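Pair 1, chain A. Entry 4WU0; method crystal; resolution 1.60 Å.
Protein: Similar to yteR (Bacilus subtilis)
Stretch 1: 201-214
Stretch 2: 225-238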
# COMPACT_ATOMS: atom_id res chain seq x y z
N ALA A 201 3.75 -6.95 -1.82
CA ALA A 201 3.06 -6.70 -3.09
C ALA A 201 1.60 -7.11 -3.02
O ALA A 201 0.70 -6.36 -3.44
CB ALA A 201 3.75 -7.37 -4.20
N MET A 202 1.33 -8.30 -2.49
CA MET A 202 -0.06 -8.66 -2.26
C MET A 202 -0.73 -7.71 -1.29
O MET A 202 -1.89 -7.37 -1.46
CB MET A 202 -0.20 -10.09 -1.74
CG MET A 202 -0.13 -11.15 -2.81
SD MET A 202 -1.50 -11.09 -4.00
CE MET A 202 -2.94 -11.50 -3.00
N GLY A 203 -0.01 -7.27 -0.26
CA GLY A 203 -0.54 -6.29 0.68
C GLY A 203 -0.96 -5.00 -0.02
O GLY A 203 -2.04 -4.47 0.24
N TRP A 204 -0.12 -4.48 -0.91
CA TRP A 204 -0.48 -3.28 -1.66
C TRP A 204 -1.79 -3.48 -2.41
O TRP A 204 -2.67 -2.62 -2.40
CB TRP A 204 0.58 -2.93 -2.69
CG TRP A 204 1.92 -2.39 -2.15
CD1 TRP A 204 3.17 -2.81 -2.53
CD2 TRP A 204 2.13 -1.33 -1.21
NE1 TRP A 204 4.13 -2.08 -1.89
CE2 TRP A 204 3.52 -1.18 -1.06
CE3 TRP A 204 1.29 -0.49 -0.47
CZ2 TRP A 204 4.09 -0.25 -0.20
CZ3 TRP A 204 1.86 0.44 0.37
CH2 TRP A 204 3.24 0.56 0.49
N TYR A 205 -1.91 -4.63 -3.08
CA TYR A 205 -3.07 -4.86 -3.92
C TYR A 205 -4.35 -4.99 -3.10
O TYR A 205 -5.39 -4.44 -3.48
CB TYR A 205 -2.87 -6.09 -4.81
CG TYR A 205 -3.91 -6.23 -5.91
CD1 TYR A 205 -3.96 -5.35 -6.97
CD2 TYR A 205 -4.80 -7.28 -5.90
CE1 TYR A 205 -4.92 -5.48 -7.98
CE2 TYR A 205 -5.74 -7.43 -6.92
CZ TYR A 205 -5.79 -6.52 -7.94
OH TYR A 205 -6.73 -6.66 -8.92
N VAL A 206 -4.31 -5.72 -1.98
CA VAL A 206 -5.52 -5.81 -1.16
C VAL A 206 -5.89 -4.49 -0.46
O VAL A 206 -7.07 -4.15 -0.36
CB VAL A 206 -5.54 -7.02 -0.18
CG1 VAL A 206 -5.52 -8.31 -0.96
CG2 VAL A 206 -4.40 -6.98 0.81
N MET A 207 -4.90 -3.72 -0.02
CA MET A 207 -5.21 -2.39 0.48
C MET A 207 -5.82 -1.52 -0.61
O MET A 207 -6.79 -0.79 -0.36
CB MET A 207 -4.00 -1.66 1.00
CG MET A 207 -4.36 -0.40 1.66
SD MET A 207 -2.91 0.31 2.41
CE MET A 207 -2.53 -1.02 3.43
N ALA A 208 -5.24 -1.59 -1.80
CA ALA A 208 -5.71 -0.81 -2.94
C ALA A 208 -7.16 -1.14 -3.24
O ALA A 208 -7.95 -0.23 -3.50
CB ALA A 208 -4.84 -1.06 -4.15
N LEU A 209 -7.50 -2.42 -3.22
CA LEU A 209 -8.88 -2.82 -3.46
C LEU A 209 -9.83 -2.27 -2.39
O LEU A 209 -10.85 -1.64 -2.71
CB LEU A 209 -9.01 -4.35 -3.54
CG LEU A 209 -8.44 -5.02 -4.81
CD1 LEU A 209 -8.19 -6.50 -4.58
CD2 LEU A 209 -9.43 -4.86 -5.95
N ALA A 210 -9.50 -2.49 -1.13
CA ALA A 210 -10.36 -2.03 -0.06
C ALA A 210 -10.56 -0.52 -0.11
O ALA A 210 -11.67 -0.02 0.06
CB ALA A 210 -9.80 -2.45 1.31
N ASP A 211 -9.48 0.22 -0.33
CA ASP A 211 -9.54 1.67 -0.31
C ASP A 211 -10.23 2.24 -1.56
O ASP A 211 -10.85 3.31 -1.51
CB ASP A 211 -8.15 2.26 -0.19
CG ASP A 211 -7.46 1.95 1.14
OD1 ASP A 211 -8.13 1.47 2.09
OD2 ASP A 211 -6.24 2.26 1.24
N THR A 212 -10.11 1.54 -2.69
CA THR A 212 -10.76 2.00 -3.91
C THR A 212 -12.26 1.70 -3.90
O THR A 212 -13.09 2.55 -4.23
CB THR A 212 -10.09 1.37 -5.15
OG1 THR A 212 -8.77 1.90 -5.28
CG2 THR A 212 -10.87 1.68 -6.43
N ILE A 213 -12.62 0.49 -3.48
CA ILE A 213 -14.02 0.12 -3.47
C ILE A 213 -14.77 1.10 -2.57
O ILE A 213 -15.90 1.48 -2.87
CB ILE A 213 -14.23 -1.33 -2.96
CG1 ILE A 213 -13.57 -2.33 -3.90
CG2 ILE A 213 -15.72 -1.66 -2.83
CD1 ILE A 213 -13.33 -3.71 -3.27
N GLU A 214 -14.13 1.49 -1.47
CA GLU A 214 -14.75 2.38 -0.49
C GLU A 214 -15.24 3.69 -1.11
O GLU A 214 -16.27 4.22 -0.69
CB GLU A 214 -13.78 2.65 0.68
CG GLU A 214 -14.37 3.50 1.80
CD GLU A 214 -13.38 3.78 2.93
OE1 GLU A 214 -12.16 3.92 2.66
OE2 GLU A 214 -13.84 3.89 4.09
N ALA A 225 -17.28 -6.66 -9.20
CA ALA A 225 -16.08 -7.33 -9.69
C ALA A 225 -14.89 -7.11 -8.76
O ALA A 225 -14.14 -8.04 -8.45
CB ALA A 225 -15.75 -6.86 -11.10
N LEU A 226 -14.67 -5.87 -8.31
CA LEU A 226 -13.55 -5.60 -7.43
C LEU A 226 -13.75 -6.27 -6.07
O LEU A 226 -12.79 -6.77 -5.48
CB LEU A 226 -13.29 -4.10 -7.28
CG LEU A 226 -12.32 -3.49 -8.29
CD1 LEU A 226 -12.86 -3.56 -9.69
CD2 LEU A 226 -11.98 -2.03 -7.91
N ILE A 227 -14.99 -6.32 -5.58
CA ILE A 227 -15.27 -7.01 -4.34
C ILE A 227 -14.96 -8.50 -4.47
O ILE A 227 -14.36 -9.10 -3.57
CB ILE A 227 -16.72 -6.74 -3.88
CG1 ILE A 227 -16.85 -5.28 -3.44
CG2 ILE A 227 -17.15 -7.67 -2.73
CD1 ILE A 227 -18.28 -4.80 -3.25
N LYS A 228 -15.33 -9.10 -5.60
CA LYS A 228 -15.03 -10.50 -5.84
C LYS A 228 -13.51 -10.74 -5.86
O LYS A 228 -13.03 -11.71 -5.27
CB LYS A 228 -15.68 -10.98 -7.15
CG LYS A 228 -15.35 -12.41 -7.49
CD LYS A 228 -15.97 -12.78 -8.83
CE LYS A 228 -15.98 -14.28 -9.07
NZ LYS A 228 -16.58 -14.59 -10.41
N ILE A 229 -12.77 -9.88 -6.55
CA ILE A 229 -11.32 -10.00 -6.59
C ILE A 229 -10.76 -9.94 -5.17
O ILE A 229 -9.88 -10.71 -4.81
CB ILE A 229 -10.69 -8.87 -7.46
CG1 ILE A 229 -11.07 -9.09 -8.93
CG2 ILE A 229 -9.17 -8.81 -7.29
CD1 ILE A 229 -10.70 -7.92 -9.83
N LEU A 230 -11.25 -9.01 -4.36
CA LEU A 230 -10.78 -8.92 -2.98
C LEU A 230 -11.06 -10.21 -2.20
O LEU A 230 -10.19 -10.72 -1.47
CB LEU A 230 -11.40 -7.71 -2.28
CG LEU A 230 -11.02 -7.54 -0.80
CD1 LEU A 230 -9.53 -7.38 -0.59
CD2 LEU A 230 -11.74 -6.33 -0.21
N ASN A 231 -12.27 -10.74 -2.33
CA ASN A 231 -12.59 -11.99 -1.67
C ASN A 231 -11.66 -13.10 -2.13
O ASN A 231 -11.19 -13.89 -1.31
CB ASN A 231 -14.03 -12.40 -1.91
CG ASN A 231 -14.97 -11.74 -0.94
OD1 ASN A 231 -15.27 -12.28 0.12
ND2 ASN A 231 -15.44 -10.56 -1.29
N ASN A 232 -11.42 -13.18 -3.43
CA ASN A 232 -10.54 -14.22 -3.96
C ASN A 232 -9.11 -14.08 -3.43
O ASN A 232 -8.45 -15.10 -3.15
CB ASN A 232 -10.54 -14.19 -5.49
CG ASN A 232 -11.85 -14.65 -6.08
OD1 ASN A 232 -12.65 -15.30 -5.42
ND2 ASN A 232 -12.07 -14.31 -7.34
N CYS A 233 -8.64 -12.85 -3.31
CA CYS A 233 -7.30 -12.60 -2.78
C CYS A 233 -7.22 -13.03 -1.32
O CYS A 233 -6.22 -13.60 -0.90
CB CYS A 233 -6.92 -11.12 -2.90
SG CYS A 233 -6.51 -10.58 -4.60
N VAL A 234 -8.27 -12.74 -0.56
CA VAL A 234 -8.29 -13.08 0.85
C VAL A 234 -8.32 -14.59 1.01
O VAL A 234 -7.58 -15.13 1.84
CB VAL A 234 -9.50 -12.41 1.56
CG1 VAL A 234 -9.79 -13.06 2.93
CG2 VAL A 234 -9.24 -10.92 1.69
N THR A 235 -9.16 -15.28 0.24
CA THR A 235 -9.15 -16.74 0.24
C THR A 235 -7.74 -17.29 -0.02
O THR A 235 -7.26 -18.20 0.68
CB THR A 235 -10.14 -17.29 -0.80
OG1 THR A 235 -11.45 -16.87 -0.43
CG2 THR A 235 -10.07 -18.80 -0.91
N ALA A 236 -7.08 -16.72 -1.01
CA ALA A 236 -5.75 -17.20 -1.38
C ALA A 236 -4.73 -16.91 -0.28
O ALA A 236 -3.86 -17.73 0.01
CB ALA A 236 -5.31 -16.57 -2.69
N LEU A 237 -4.82 -15.74 0.33
CA LEU A 237 -3.90 -15.41 1.41
C LEU A 237 -4.15 -16.25 2.66
O LEU A 237 -3.20 -16.62 3.35
CB LEU A 237 -3.95 -13.92 1.74
CG LEU A 237 -3.39 -13.02 0.66
CD1 LEU A 237 -3.88 -11.58 0.84
CD2 LEU A 237 -1.87 -13.09 0.67
N LEU A 238 -5.41 -16.56 2.97
CA LEU A 238 -5.66 -17.36 4.15
C LEU A 238 -5.09 -18.78 4.01
O LEU A 238 -4.69 -19.40 5.00
CB LEU A 238 -7.16 -17.39 4.49
CG LEU A 238 -7.66 -16.05 5.05
CD1 LEU A 238 -9.16 -16.02 5.22
CD2 LEU A 238 -7.01 -15.75 6.39

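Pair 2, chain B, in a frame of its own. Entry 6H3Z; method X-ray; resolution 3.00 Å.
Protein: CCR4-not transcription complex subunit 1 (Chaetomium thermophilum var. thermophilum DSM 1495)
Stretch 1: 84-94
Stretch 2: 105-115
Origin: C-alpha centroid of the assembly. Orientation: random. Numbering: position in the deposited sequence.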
# COMPACT_ATOMS: atom_id res chain seq x y z
N TYR B 84 -13.09 10.83 -5.92
CA TYR B 84 -12.09 11.02 -6.98
C TYR B 84 -10.67 11.02 -6.44
O TYR B 84 -9.80 10.35 -7.03
CB TYR B 84 -12.35 12.33 -7.76
CG TYR B 84 -11.31 12.62 -8.82
CD1 TYR B 84 -11.30 11.92 -10.03
CD2 TYR B 84 -10.34 13.60 -8.62
CE1 TYR B 84 -10.33 12.17 -11.00
CE2 TYR B 84 -9.37 13.87 -9.59
CZ TYR B 84 -9.37 13.14 -10.77
OH TYR B 84 -8.42 13.36 -11.74
N ALA B 85 -10.42 11.81 -5.36
CA ALA B 85 -9.12 11.94 -4.71
C ALA B 85 -8.62 10.57 -4.26
O ALA B 85 -7.46 10.24 -4.53
CB ALA B 85 -9.21 12.90 -3.54
N LEU B 86 -9.52 9.75 -3.67
CA LEU B 86 -9.23 8.39 -3.23
C LEU B 86 -8.90 7.47 -4.42
O LEU B 86 -7.98 6.66 -4.31
CB LEU B 86 -10.38 7.80 -2.38
CG LEU B 86 -10.63 8.45 -1.03
CD1 LEU B 86 -12.01 8.20 -0.58
CD2 LEU B 86 -9.68 7.96 0.01
N GLN B 87 -9.61 7.63 -5.56
CA GLN B 87 -9.31 6.84 -6.76
C GLN B 87 -7.88 7.12 -7.24
O GLN B 87 -7.12 6.19 -7.50
CB GLN B 87 -10.30 7.14 -7.89
CG GLN B 87 -11.63 6.42 -7.75
CD GLN B 87 -12.66 6.94 -8.71
OE1 GLN B 87 -12.42 7.83 -9.54
NE2 GLN B 87 -13.86 6.37 -8.63
N GLN B 88 -7.51 8.42 -7.29
CA GLN B 88 -6.19 8.87 -7.73
C GLN B 88 -5.07 8.39 -6.82
O GLN B 88 -4.09 7.85 -7.33
CB GLN B 88 -6.17 10.40 -7.90
CG GLN B 88 -7.21 10.97 -8.84
CD GLN B 88 -7.24 10.31 -10.20
OE1 GLN B 88 -8.07 9.41 -10.47
NE2 GLN B 88 -6.38 10.76 -11.08
N ILE B 89 -5.23 8.54 -5.49
CA ILE B 89 -4.25 8.11 -4.48
C ILE B 89 -4.02 6.60 -4.59
O ILE B 89 -2.87 6.15 -4.65
CB ILE B 89 -4.63 8.57 -3.03
CG1 ILE B 89 -4.59 10.11 -2.93
CG2 ILE B 89 -3.71 7.93 -1.96
CD1 ILE B 89 -5.58 10.71 -2.01
N SER B 90 -5.13 5.83 -4.67
CA SER B 90 -5.13 4.37 -4.83
C SER B 90 -4.37 4.00 -6.11
O SER B 90 -3.40 3.24 -6.04
CB SER B 90 -6.56 3.85 -4.88
OG SER B 90 -7.24 4.17 -3.68
N GLN B 91 -4.73 4.64 -7.24
CA GLN B 91 -4.08 4.42 -8.52
C GLN B 91 -2.57 4.69 -8.46
O GLN B 91 -1.80 3.96 -9.08
CB GLN B 91 -4.78 5.22 -9.63
CG GLN B 91 -6.10 4.59 -10.16
CD GLN B 91 -6.14 3.05 -10.29
OE1 GLN B 91 -5.23 2.40 -10.88
NE2 GLN B 91 -7.22 2.44 -9.79
N LEU B 92 -2.15 5.68 -7.65
CA LEU B 92 -0.73 6.02 -7.47
C LEU B 92 -0.01 4.93 -6.69
O LEU B 92 1.09 4.54 -7.07
CB LEU B 92 -0.56 7.41 -6.81
CG LEU B 92 0.83 8.01 -6.83
CD1 LEU B 92 1.46 7.90 -8.18
CD2 LEU B 92 0.81 9.44 -6.39
N LEU B 93 -0.66 4.42 -5.62
CA LEU B 93 -0.11 3.37 -4.76
C LEU B 93 0.13 2.10 -5.55
O LEU B 93 1.17 1.47 -5.38
CB LEU B 93 -1.01 3.12 -3.53
CG LEU B 93 -0.99 4.22 -2.44
CD1 LEU B 93 -2.14 4.07 -1.50
CD2 LEU B 93 0.32 4.22 -1.67
N PHE B 94 -0.80 1.79 -6.49
CA PHE B 94 -0.74 0.63 -7.40
C PHE B 94 0.38 0.77 -8.41
O PHE B 94 0.81 -0.23 -8.99
CB PHE B 94 -2.10 0.36 -8.08
CG PHE B 94 -3.28 0.15 -7.14
CD1 PHE B 94 -3.11 -0.47 -5.90
CD2 PHE B 94 -4.56 0.54 -7.52
CE1 PHE B 94 -4.19 -0.66 -5.05
CE2 PHE B 94 -5.65 0.35 -6.66
CZ PHE B 94 -5.45 -0.24 -5.43
N SER B 105 3.05 9.08 3.07
CA SER B 105 2.29 10.31 2.83
C SER B 105 0.99 10.00 2.12
O SER B 105 -0.06 10.48 2.54
CB SER B 105 3.11 11.31 2.03
OG SER B 105 4.27 11.69 2.76
N LEU B 106 1.05 9.17 1.06
CA LEU B 106 -0.10 8.74 0.28
C LEU B 106 -1.09 7.93 1.14
O LEU B 106 -2.28 8.23 1.11
CB LEU B 106 0.34 7.93 -0.95
CG LEU B 106 0.93 8.73 -2.12
CD1 LEU B 106 1.56 7.79 -3.12
CD2 LEU B 106 -0.13 9.59 -2.80
N VAL B 107 -0.59 6.94 1.93
CA VAL B 107 -1.43 6.12 2.81
C VAL B 107 -2.07 7.02 3.89
O VAL B 107 -3.23 6.79 4.28
CB VAL B 107 -0.70 4.89 3.41
CG1 VAL B 107 -1.61 4.10 4.35
CG2 VAL B 107 -0.17 3.97 2.31
N HIS B 108 -1.35 8.08 4.32
CA HIS B 108 -1.84 9.04 5.31
C HIS B 108 -2.99 9.85 4.77
O HIS B 108 -3.99 10.03 5.47
CB HIS B 108 -0.73 9.96 5.80
CG HIS B 108 -1.24 11.18 6.50
ND1 HIS B 108 -1.71 11.14 7.80
CD2 HIS B 108 -1.42 12.42 6.00
CE1 HIS B 108 -2.12 12.37 8.06
NE2 HIS B 108 -1.94 13.19 7.02
N VAL B 109 -2.82 10.39 3.56
CA VAL B 109 -3.84 11.22 2.92
C VAL B 109 -5.08 10.38 2.66
O VAL B 109 -6.18 10.84 2.95
CB VAL B 109 -3.29 11.95 1.66
CG1 VAL B 109 -4.39 12.68 0.92
CG2 VAL B 109 -2.17 12.92 2.02
N LEU B 110 -4.90 9.14 2.17
CA LEU B 110 -5.97 8.19 1.85
C LEU B 110 -6.81 7.91 3.08
O LEU B 110 -8.02 8.09 3.03
CB LEU B 110 -5.40 6.89 1.27
CG LEU B 110 -6.41 5.86 0.77
CD1 LEU B 110 -6.64 5.99 -0.72
CD2 LEU B 110 -5.91 4.49 1.03
N GLU B 111 -6.17 7.53 4.18
CA GLU B 111 -6.86 7.22 5.44
C GLU B 111 -7.66 8.41 6.03
O GLU B 111 -8.70 8.18 6.65
CB GLU B 111 -5.88 6.64 6.47
CG GLU B 111 -5.43 5.22 6.17
CD GLU B 111 -6.54 4.20 5.97
OE1 GLU B 111 -7.18 3.78 6.97
OE2 GLU B 111 -6.78 3.84 4.80
N THR B 112 -7.20 9.65 5.80
CA THR B 112 -7.83 10.88 6.25
C THR B 112 -9.11 11.14 5.43
O THR B 112 -10.16 11.41 6.01
CB THR B 112 -6.83 12.04 6.12
OG1 THR B 112 -5.65 11.71 6.85
CG2 THR B 112 -7.39 13.39 6.61
N ILE B 113 -9.00 11.07 4.09
CA ILE B 113 -10.11 11.29 3.16
C ILE B 113 -11.18 10.19 3.35
O ILE B 113 -12.37 10.51 3.28
CB ILE B 113 -9.61 11.48 1.69
CG1 ILE B 113 -8.70 12.74 1.61
CG2 ILE B 113 -10.76 11.62 0.71
CD1 ILE B 113 -7.93 12.92 0.34
N ARG B 114 -10.78 8.95 3.69
CA ARG B 114 -11.72 7.86 3.96
C ARG B 114 -12.56 8.20 5.21
O ARG B 114 -13.76 7.92 5.25
CB ARG B 114 -10.97 6.57 4.22
CG ARG B 114 -10.40 5.92 2.99
CD ARG B 114 -9.66 4.68 3.41
NE ARG B 114 -10.57 3.55 3.59
CZ ARG B 114 -10.22 2.36 4.05
NH1 ARG B 114 -8.97 2.13 4.42
NH2 ARG B 114 -11.12 1.39 4.15
N LYS B 115 -11.92 8.81 6.22
CA LYS B 115 -12.56 9.24 7.46
C LYS B 115 -13.45 10.46 7.18
O LYS B 115 -14.59 10.49 7.66
CB LYS B 115 -11.53 9.54 8.56
CG LYS B 115 -10.83 8.31 9.11
CD LYS B 115 -9.88 8.64 10.24
CE LYS B 115 -8.97 7.48 10.58
NZ LYS B 115 -9.61 6.54 11.55

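Both pairs are two antiparallel helices packed side by side. In pair 1 the axes approach to 9.8 Å and their directions differ by 149°. In pair 2 the values are 9.9 Å and 154°. The central backbones superpose with an RMSD of 0.3 Å. Buried surface is also similar, 621 Å² in pair 1 and 574 Å² in pair 2. No hydrogen bond crosses between the helices in either pair. Apolar side chains make the contact.

The centre of the match is L209(A) with I89(B). Both CA-to-CB bonds point toward the other helix, and the side-chain centres fall 0.5 Å apart. I89(B) is a knob in a hole formed by L106(B), V109(B), L110(B) and I113(B). The matching residues in pair 1 are L226(A), I229(A), L230(A) and C233(A), and L209(A) touches all four. L209(A) CD1 lies 3.7 Å from I229(A) CG2. I89(B) CD1 lies 3.7 Å from V109(B) CG1. The leucine branches at CG and the isoleucine at CB, yet both reach the same neighbours. I89(B) CG2 also comes within 3.4 Å of the backbone L106(B) O.

V206(A) matches L86(B), and here size differs. The CA-to-CB bond of V206(A) points toward the partner helix, and the side chain is short. V206(A) CB is 4.0 Å from L230(A) CD1, and V206(A) CG1 is 3.7 Å from C233(A) CB. L86(B) starts sideways, but its end comes nearer. L86(B) CD2 is 3.7 Å from L110(B) CD1, and L86(B) CG is 3.6 Å from I113(B) CG2. L86(B) CD2 also lies 3.7 Å from R114(B) CG, so the aliphatic part of the arginine joins the packing. The charged end of R114(B) forms a salt bridge within its own helix, with R114(B) NH1 2.8 Å from E111(B) OE2.

Y205(A) matches A85(B), and C233(A) matches I113(B). In pair 1 the large residue of this couple is on the first helix. C233(A) SG sits at the edge of the Y205(A) ring, 3.9 Å from Y205(A) CD2. In pair 2 the large residue is on the second helix. I113(B) CD1 reaches A85(B) CB at 4.1 Å. The bulk is thus exchanged across the contact.

A210(A) matches S90(B), and both CA-to-CB bonds point away from the partner. S90(B) OG donates to L86(B) O at 2.7 Å, which satisfies the hydroxyl within its own helix. S90(B) OG still lies 3.5 Å from L110(B) CD1.

At the other end, T212(A) matches L92(B) and I213(A) matches L93(B). T212(A) CG2 is 4.1 Å from L226(A) CD2, while T212(A) OG1 donates to A208(A) O at 2.9 Å. L92(B) makes a closer contact, with L92(B) CD2 3.7 Å from L106(B) CD2. I213(A) CG1 packs 3.8 Å from L226(A) CB, and L93(B) CD2 packs 3.8 Å from L106(B) CB. The neighbouring match, I227(A) with V107(B), is also used in both pairs.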